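Local coordinates for protein arginyl-trna synthetase (Thermus thermophilus, PDB 1IQ0) that probably attaches L-arginine to its cognate tRNA(Arg) at the expense of ATP, as a monomeric class I aminoacyl-tRNA synthetase, at residues 488-493 with 566-571; 475-480 with 572-577. One frame throughout, in Å; residues are numbered along the deposited sequence.

Contact 1 (488-493 with 566-571); sequences GEWGAP and RLSLVQ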
loop_
_atom_site.group_PDB
_atom_site.type_symbol
_atom_site.label_atom_id
_atom_site.label_comp_id
_atom_site.label_asym_id
_atom_site.label_seq_id
_atom_site.Cartn_x
_atom_site.Cartn_y
_atom_site.Cartn_z
ATOM N N GLY A 488 30.535 -18.132 -5.086
ATOM C CA GLY A 488 31.130 -17.594 -6.292
ATOM C C GLY A 488 30.266 -18.039 -7.455
ATOM O O GLY A 488 29.061 -18.223 -7.293
ATOM N N GLU A 489 30.863 -18.223 -8.624
ATOM C CA GLU A 489 30.106 -18.652 -9.796
ATOM C C GLU A 489 29.853 -20.158 -9.768
ATOM O O GLU A 489 30.611 -20.914 -9.158
ATOM C CB GLU A 489 30.863 -18.289 -11.076
ATOM C CG GLU A 489 31.053 -16.796 -11.299
ATOM C CD GLU A 489 29.739 -16.059 -11.475
ATOM O OE1 GLU A 489 28.944 -16.460 -12.352
ATOM O OE2 GLU A 489 29.500 -15.075 -10.740
ATOM N N TRP A 490 28.777 -20.588 -10.418
ATOM C CA TRP A 490 28.449 -22.003 -10.485
ATOM C C TRP A 490 27.808 -22.302 -11.833
ATOM O O TRP A 490 27.353 -21.388 -12.526
ATOM C CB TRP A 490 27.521 -22.406 -9.330
ATOM C CG TRP A 490 26.128 -21.854 -9.394
ATOM C CD1 TRP A 490 25.043 -22.430 -9.988
ATOM C CD2 TRP A 490 25.663 -20.631 -8.807
ATOM N NE1 TRP A 490 23.925 -21.647 -9.801
ATOM C CE2 TRP A 490 24.281 -20.534 -9.081
ATOM C CE3 TRP A 490 26.283 -19.609 -8.072
ATOM C CZ2 TRP A 490 23.505 -19.455 -8.648
ATOM C CZ3 TRP A 490 25.511 -18.531 -7.639
ATOM C CH2 TRP A 490 24.135 -18.466 -7.930
ATOM N N GLY A 491 27.780 -23.577 -12.207
ATOM C CA GLY A 491 27.217 -23.956 -13.488
ATOM C C GLY A 491 25.774 -24.418 -13.489
ATOM O O GLY A 491 24.995 -24.108 -12.583
ATOM N N ALA A 492 25.431 -25.173 -14.529
ATOM C CA ALA A 492 24.090 -25.698 -14.726
ATOM C C ALA A 492 23.608 -26.613 -13.611
ATOM O O ALA A 492 24.304 -27.545 -13.195
ATOM C CB ALA A 492 24.016 -26.434 -16.064
ATOM N N PRO A 493 22.392 -26.353 -13.115
ATOM C CA PRO A 493 21.769 -27.132 -12.045
ATOM C C PRO A 493 21.364 -28.493 -12.587
ATOM O O PRO A 493 20.967 -28.603 -13.744
ATOM C CB PRO A 493 20.534 -26.305 -11.682
ATOM C CG PRO A 493 20.895 -24.909 -12.126
ATOM C CD PRO A 493 21.596 -25.155 -13.425
ATOM N N ARG A 566 21.037 -26.354 -5.737
ATOM C CA ARG A 566 20.756 -25.638 -4.501
ATOM C C ARG A 566 21.158 -24.175 -4.562
ATOM O O ARG A 566 20.485 -23.321 -3.981
ATOM C CB ARG A 566 21.409 -26.342 -3.307
ATOM C CG ARG A 566 20.631 -27.598 -2.928
ATOM C CD ARG A 566 21.206 -28.366 -1.758
ATOM N NE ARG A 566 20.341 -29.508 -1.470
ATOM C CZ ARG A 566 20.740 -30.628 -0.879
ATOM N NH1 ARG A 566 22.008 -30.775 -0.497
ATOM N NH2 ARG A 566 19.869 -31.605 -0.685
ATOM N N LEU A 567 22.239 -23.872 -5.275
ATOM C CA LEU A 567 22.676 -22.488 -5.405
ATOM C C LEU A 567 21.644 -21.682 -6.205
ATOM O O LEU A 567 21.336 -20.543 -5.852
ATOM C CB LEU A 567 24.053 -22.415 -6.075
ATOM C CG LEU A 567 25.255 -22.756 -5.183
ATOM C CD1 LEU A 567 26.517 -22.862 -6.022
ATOM C CD2 LEU A 567 25.419 -21.683 -4.113
ATOM N N SER A 568 21.105 -22.269 -7.274
ATOM C CA SER A 568 20.102 -21.577 -8.088
ATOM C C SER A 568 18.806 -21.395 -7.300
ATOM O O SER A 568 18.125 -20.379 -7.433
ATOM C CB SER A 568 19.816 -22.352 -9.377
ATOM O OG SER A 568 20.937 -22.325 -10.243
ATOM N N LEU A 569 18.472 -22.378 -6.472
ATOM C CA LEU A 569 17.268 -22.290 -5.657
ATOM C C LEU A 569 17.470 -21.216 -4.589
ATOM O O LEU A 569 16.556 -20.445 -4.285
ATOM C CB LEU A 569 16.981 -23.634 -4.997
ATOM C CG LEU A 569 15.682 -23.767 -4.206
ATOM C CD1 LEU A 569 14.492 -23.432 -5.105
ATOM C CD2 LEU A 569 15.568 -25.192 -3.666
ATOM N N VAL A 570 18.673 -21.175 -4.019
ATOM C CA VAL A 570 19.005 -20.189 -3.001
ATOM C C VAL A 570 18.962 -18.794 -3.628
ATOM O O VAL A 570 18.484 -17.841 -3.018
ATOM C CB VAL A 570 20.417 -20.455 -2.409
ATOM C CG1 VAL A 570 20.894 -19.243 -1.613
ATOM C CG2 VAL A 570 20.371 -21.693 -1.498
ATOM N N GLN A 571 19.447 -18.692 -4.862
ATOM C CA GLN A 571 19.460 -17.427 -5.574
ATOM C C GLN A 571 18.033 -16.965 -5.854
ATOM O O GLN A 571 17.701 -15.793 -5.669
ATOM C CB GLN A 571 20.227 -17.560 -6.893
ATOM C CG GLN A 571 20.247 -16.266 -7.699
ATOM C CD GLN A 571 21.075 -16.375 -8.959
ATOM O OE1 GLN A 571 20.796 -17.201 -9.828
ATOM N NE2 GLN A 571 22.102 -15.542 -9.066
#

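Contact 2 (475-480 with 572-577); sequences YAHARA and SLQRTL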
loop_
_atom_site.group_PDB
_atom_site.type_symbol
_atom_site.label_atom_id
_atom_site.label_comp_id
_atom_site.label_asym_id
_atom_site.label_seq_id
_atom_site.Cartn_x
_atom_site.Cartn_y
_atom_site.Cartn_z
ATOM N N TYR A 475 16.696 -10.943 7.535
ATOM C CA TYR A 475 17.734 -11.886 7.942
ATOM C C TYR A 475 17.766 -13.119 7.032
ATOM O O TYR A 475 18.835 -13.626 6.695
ATOM C CB TYR A 475 17.520 -12.324 9.393
ATOM C CG TYR A 475 18.679 -13.123 9.938
ATOM C CD1 TYR A 475 19.913 -12.516 10.181
ATOM C CD2 TYR A 475 18.561 -14.494 10.166
ATOM C CE1 TYR A 475 21.001 -13.255 10.638
ATOM C CE2 TYR A 475 19.645 -15.244 10.620
ATOM C CZ TYR A 475 20.862 -14.618 10.854
ATOM O OH TYR A 475 21.938 -15.354 11.295
ATOM N N ALA A 476 16.593 -13.600 6.639
ATOM C CA ALA A 476 16.510 -14.752 5.750
ATOM C C ALA A 476 17.161 -14.382 4.416
ATOM O O ALA A 476 17.835 -15.205 3.795
ATOM C CB ALA A 476 15.045 -15.155 5.540
ATOM N N HIS A 477 16.962 -13.138 3.980
ATOM C CA HIS A 477 17.563 -12.681 2.734
ATOM C C HIS A 477 19.082 -12.614 2.856
ATOM O O HIS A 477 19.801 -13.046 1.953
ATOM C CB HIS A 477 17.044 -11.293 2.338
ATOM C CG HIS A 477 17.787 -10.687 1.187
ATOM N ND1 HIS A 477 18.957 -9.977 1.347
ATOM C CD2 HIS A 477 17.564 -10.745 -0.150
ATOM C CE1 HIS A 477 19.423 -9.622 0.163
ATOM N NE2 HIS A 477 18.596 -10.076 -0.762
ATOM N N ALA A 478 19.564 -12.058 3.965
ATOM C CA ALA A 478 21.002 -11.931 4.186
ATOM C C ALA A 478 21.673 -13.303 4.311
ATOM O O ALA A 478 22.784 -13.501 3.836
ATOM C CB ALA A 478 21.275 -11.083 5.444
ATOM N N ARG A 479 20.990 -14.249 4.945
ATOM C CA ARG A 479 21.528 -15.596 5.106
ATOM C C ARG A 479 21.685 -16.253 3.729
ATOM O O ARG A 479 22.727 -16.821 3.421
ATOM C CB ARG A 479 20.590 -16.441 5.971
ATOM C CG ARG A 479 21.136 -17.818 6.345
ATOM C CD ARG A 479 21.682 -17.834 7.770
ATOM N NE ARG A 479 20.912 -18.712 8.654
ATOM C CZ ARG A 479 19.606 -18.601 8.876
ATOM N NH1 ARG A 479 18.904 -17.643 8.280
ATOM N NH2 ARG A 479 18.996 -19.448 9.699
ATOM N N ALA A 480 20.643 -16.175 2.907
ATOM C CA ALA A 480 20.682 -16.766 1.572
ATOM C C ALA A 480 21.776 -16.107 0.739
ATOM O O ALA A 480 22.540 -16.782 0.049
ATOM C CB ALA A 480 19.328 -16.595 0.882
ATOM N N SER A 572 17.192 -17.887 -6.308
ATOM C CA SER A 572 15.803 -17.544 -6.587
ATOM C C SER A 572 15.114 -17.056 -5.304
ATOM O O SER A 572 14.316 -16.115 -5.333
ATOM C CB SER A 572 15.060 -18.755 -7.157
ATOM O OG SER A 572 13.667 -18.511 -7.238
ATOM N N LEU A 573 15.420 -17.696 -4.181
ATOM C CA LEU A 573 14.830 -17.289 -2.910
ATOM C C LEU A 573 15.306 -15.905 -2.465
ATOM O O LEU A 573 14.507 -15.101 -1.990
ATOM C CB LEU A 573 15.150 -18.288 -1.792
ATOM C CG LEU A 573 14.654 -17.635 -0.494
ATOM C CD1 LEU A 573 13.367 -18.279 -0.043
ATOM C CD2 LEU A 573 15.726 -17.681 0.560
ATOM N N GLN A 574 16.606 -15.636 -2.594
ATOM C CA GLN A 574 17.142 -14.341 -2.188
ATOM C C GLN A 574 16.570 -13.233 -3.072
ATOM O O GLN A 574 16.239 -12.156 -2.589
ATOM C CB GLN A 574 18.671 -14.334 -2.263
ATOM C CG GLN A 574 19.230 -14.171 -3.655
ATOM C CD GLN A 574 19.766 -12.780 -3.919
ATOM O OE1 GLN A 574 19.339 -11.803 -3.303
ATOM N NE2 GLN A 574 20.696 -12.682 -4.859
ATOM N N ARG A 575 16.468 -13.498 -4.370
ATOM C CA ARG A 575 15.915 -12.520 -5.294
ATOM C C ARG A 575 14.435 -12.268 -4.989
ATOM O O ARG A 575 13.973 -11.134 -5.039
ATOM C CB ARG A 575 16.066 -13.003 -6.737
ATOM C CG ARG A 575 17.472 -12.875 -7.298
ATOM C CD ARG A 575 17.528 -13.474 -8.692
ATOM N NE ARG A 575 18.824 -13.276 -9.334
ATOM C CZ ARG A 575 19.126 -13.727 -10.548
ATOM N NH1 ARG A 575 18.223 -14.405 -11.248
ATOM N NH2 ARG A 575 20.324 -13.493 -11.067
ATOM N N THR A 576 13.700 -13.325 -4.661
ATOM C CA THR A 576 12.279 -13.186 -4.356
ATOM C C THR A 576 12.060 -12.391 -3.067
ATOM O O THR A 576 11.149 -11.564 -2.988
ATOM C CB THR A 576 11.603 -14.568 -4.238
ATOM O OG1 THR A 576 11.703 -15.243 -5.498
ATOM C CG2 THR A 576 10.132 -14.423 -3.863
ATOM N N LEU A 577 12.889 -12.638 -2.057
ATOM C CA LEU A 577 12.753 -11.898 -0.813
ATOM C C LEU A 577 13.165 -10.435 -1.012
ATOM O O LEU A 577 12.532 -9.532 -0.463
ATOM C CB LEU A 577 13.595 -12.535 0.288
ATOM C CG LEU A 577 13.109 -13.894 0.785
ATOM C CD1 LEU A 577 14.002 -14.349 1.924
ATOM C CD2 LEU A 577 11.642 -13.791 1.255
#

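Contact 1 (488-493 with 566-571)
The indole of Trp490 lies with one face on Leu567 and turns its pyrrole edge toward Ser568. Leu567 CB sits over the five-membered ring, 3.6 Å from its centroid and 13° off the ring normal, which makes this a CH-pi contact. Farther out on the same side chain, Leu567 CD1 reaches back to the root of the indole and lies 3.5 Å from Trp490 CB. In the plane of the ring, Trp490 NE1 donates a hydrogen bond to Ser568 OG at 3.1 Å, nearly straight with an N-H...O angle of 163°. The carbonyl oxygen of Gly488 is also at the edge, on the loop's own side. Gln571 reaches the six-membered ring with an extended chain and comes neither over the face nor in plane: its amide is turned 54° from the indole, and Gln571 OE1 stands 3.7 Å from Trp490 CZ2.

Apolar cover and one directional bond thus act together: the first would limit how near the ring comes to the helix, and the second would oppose its rotation in its own plane. Trp490 CG lies between the backbone N and the carbonyl carbon, on the side of helix 562-583. Pro493 follows, its CG 3.2 Å from Ser568 OG. That hydroxyl also makes a weak hydrogen bond to Glu564 O, one turn back, while Leu484 of helix 470-487 touches Trp490.

The loop begins at Gly488, which leaves helix 470-487 with positive phi. Through Trp490 the loop after helix 470-487 is laid against helix 562-583, within the mainly helical DALR anticodon-binding domain, as in arginyl-tRNA synthetases of class I.

Contact 2 (475-480 with 572-577)
His477 and Gln574 meet where the backbones come nearest, their CA atoms 5.2 Å apart. The imidazole presents its edge to the opposing helix: His477 CD2 lies 3.1 Å from Gln574 O, with that oxygen in the ring plane. The neighbouring NE2 of His477 lies 3.2 Å from Gln574 OE1, a weak hydrogen bond bent to 123° at the hydrogen. Ring and side-chain amide are turned 63° from each other.

Beside this polar pair the packing is apolar. Leu577 CD1 rests 3.8 Å from Ala476 CB and equally close to His477 N, touching both side chain and backbone of the facing turn. One turn further on, Ala480 CB meets Leu573 CD2 at 3.8 Å and also touches Gln574 CB. The small side chains of Ala476 and Ala480 face the other helix, where the segment axes come to 8.8 Å.

Torsions and a second shell accompany the polar groups. His477 CG is anti to the backbone N, beside the carbonyl carbon, whereas Gln574 CG lies between its backbone N and carbonyl carbon and the chain then bends at chi2. His477 ND1 makes a weak hydrogen bond to Pro589 O in the C-terminal tail, and Ala578 touches the His477 side chain.

The segments run roughly antiparallel, at 146° between their N-to-C directions. Helix 525-544 packs against both, with Trp539 on Ala476 and Leu573 and Leu535 on Leu573 and Thr576, while Ser572 OG bonds to Ala91 O in helix 84-92.

Overall arrangement
Contacts 1 and 2 lie along one helix, 562-583, with their centres 13 Å apart, and they show how a single long helix can hold both the body and the exit of a partner. Contact 2 pairs it with helix 470-487 itself; contact 1 then secures the loop that leaves that helix. They touch directly, Val570 CG1 lying 3.4 Å from Ala480 O. Contact 2 is buried, about 22 Å from the centre of the chain, whereas contact 1 is nearer the surface at about 33 Å. Both belong to the DALR anticodon-binding domain, and neither includes residues of the 'HIGH' motif, Val112 to His122, of the catalytic domain.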